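Local coordinates for protein N-acetyltransferase (PDB 4LUA) that probably transfers an acetyl group from acetyl-coenzyme A to an amine substrate, as a GNAT-family N-acetyltransferase, at residues I103-I106 with I107-R111. Sequence-based numbering, arbitrary orientation.
Sequences INFI and INYAR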
# COMPACT_ATOMS: atom_id res chain seq x y z
N ILE A 103 3.68 -0.03 -7.45
CA ILE A 103 2.34 0.51 -7.67
C ILE A 103 2.00 0.42 -9.17
O ILE A 103 0.84 0.15 -9.53
CB ILE A 103 2.25 1.94 -7.10
CG1 ILE A 103 2.59 1.96 -5.61
CG2 ILE A 103 0.86 2.49 -7.39
CD1 ILE A 103 1.70 0.97 -4.72
N ASN A 104 2.98 0.59 -10.08
CA ASN A 104 2.66 0.38 -11.52
C ASN A 104 2.23 -1.08 -11.78
O ASN A 104 1.30 -1.36 -12.58
CB ASN A 104 3.83 0.74 -12.44
CG ASN A 104 3.78 2.18 -12.88
OD1 ASN A 104 2.71 2.70 -13.21
ND2 ASN A 104 4.95 2.84 -12.92
N PHE A 105 2.91 -2.02 -11.08
CA PHE A 105 2.45 -3.39 -11.17
C PHE A 105 1.02 -3.55 -10.67
O PHE A 105 0.23 -4.24 -11.34
CB PHE A 105 3.44 -4.35 -10.44
CG PHE A 105 2.79 -5.63 -10.02
CD1 PHE A 105 2.72 -6.70 -10.87
CD2 PHE A 105 2.17 -5.69 -8.78
CE1 PHE A 105 2.06 -7.90 -10.50
CE2 PHE A 105 1.45 -6.77 -8.43
CZ PHE A 105 1.38 -7.91 -9.29
N ILE A 106 0.70 -2.95 -9.51
CA ILE A 106 -0.67 -3.05 -8.99
C ILE A 106 -1.71 -2.49 -9.98
O ILE A 106 -2.77 -3.12 -10.19
CB ILE A 106 -0.78 -2.43 -7.58
CG1 ILE A 106 0.01 -3.31 -6.64
CG2 ILE A 106 -2.26 -2.31 -7.19
CD1 ILE A 106 0.05 -2.79 -5.19
N ILE A 107 -1.41 -1.35 -10.62
CA ILE A 107 -2.32 -0.81 -11.64
C ILE A 107 -2.54 -1.84 -12.74
O ILE A 107 -3.71 -2.13 -13.15
CB ILE A 107 -1.75 0.47 -12.28
CG1 ILE A 107 -1.77 1.61 -11.26
CG2 ILE A 107 -2.59 0.88 -13.48
CD1 ILE A 107 -0.79 2.81 -11.63
N ASN A 108 -1.44 -2.47 -13.24
CA ASN A 108 -1.70 -3.49 -14.28
C ASN A 108 -2.42 -4.75 -13.80
O ASN A 108 -3.22 -5.32 -14.51
CB ASN A 108 -0.37 -3.90 -14.97
CG ASN A 108 0.16 -2.82 -15.87
OD1 ASN A 108 -0.52 -2.41 -16.80
ND2 ASN A 108 1.37 -2.32 -15.58
N TYR A 109 -2.08 -5.21 -12.59
CA TYR A 109 -2.77 -6.35 -12.02
C TYR A 109 -4.26 -6.06 -11.95
O TYR A 109 -5.12 -6.89 -12.31
CB TYR A 109 -2.17 -6.64 -10.63
CG TYR A 109 -2.92 -7.73 -9.92
CD1 TYR A 109 -2.50 -9.05 -10.01
CD2 TYR A 109 -4.04 -7.40 -9.15
CE1 TYR A 109 -3.24 -10.07 -9.39
CE2 TYR A 109 -4.79 -8.38 -8.52
CZ TYR A 109 -4.37 -9.71 -8.65
OH TYR A 109 -5.07 -10.75 -8.03
N ALA A 110 -4.60 -4.89 -11.46
CA ALA A 110 -6.00 -4.51 -11.31
C ALA A 110 -6.71 -4.43 -12.66
O ALA A 110 -7.85 -4.92 -12.83
CB ALA A 110 -6.07 -3.18 -10.60
N ARG A 111 -6.05 -3.80 -13.64
CA ARG A 111 -6.65 -3.71 -14.97
C ARG A 111 -6.90 -5.12 -15.54
O ARG A 111 -7.95 -5.40 -16.09
CB ARG A 111 -5.79 -2.90 -15.90
CG ARG A 111 -6.55 -2.61 -17.19
CD ARG A 111 -5.66 -1.91 -18.19
NE ARG A 111 -5.28 -0.57 -17.74
CZ ARG A 111 -4.07 -0.28 -17.26
NH1 ARG A 111 -3.16 -1.25 -17.16
NH2 ARG A 111 -3.78 0.96 -16.87
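F105 and Y109, one helical turn apart, run side by side and point the same way. The four-residue spacing puts both on one flank; CG anti to the backbone N (chi1 157° and 174°) turns each ring the same way. The touching atom of F105 is CZ, 4.0 Å from Y109 CB, and that CB sits over one face of the phenyl ring; the tyrosine ring meets CZ obliquely, with CD1 of Y109 4.1 Å from CZ of F105. F58 of strand 55-62 packs edge-to-face against both rings. In the backbone, Y109 N donates to F105 O at 2.8 Å, one of four consecutive i to i+4 bonds that define this as regular alpha-helix, part of helix 96-112 of the GNAT fold. On another flank N104 and I107 also lie alongside each other: the amide OD1 of N104 approaches the methyl CD1 of I107 at 3.8 Å, while CG1 of I107 rests 3.5 Å from I103 O. I106, I107 and A110 touch L118 of strand 117-123. Among the exposed residues, R111 NH1 makes a weak, bent hydrogen bond (126°) to N108 OD1, the asparagine CG lying in plane at the guanidinium edge.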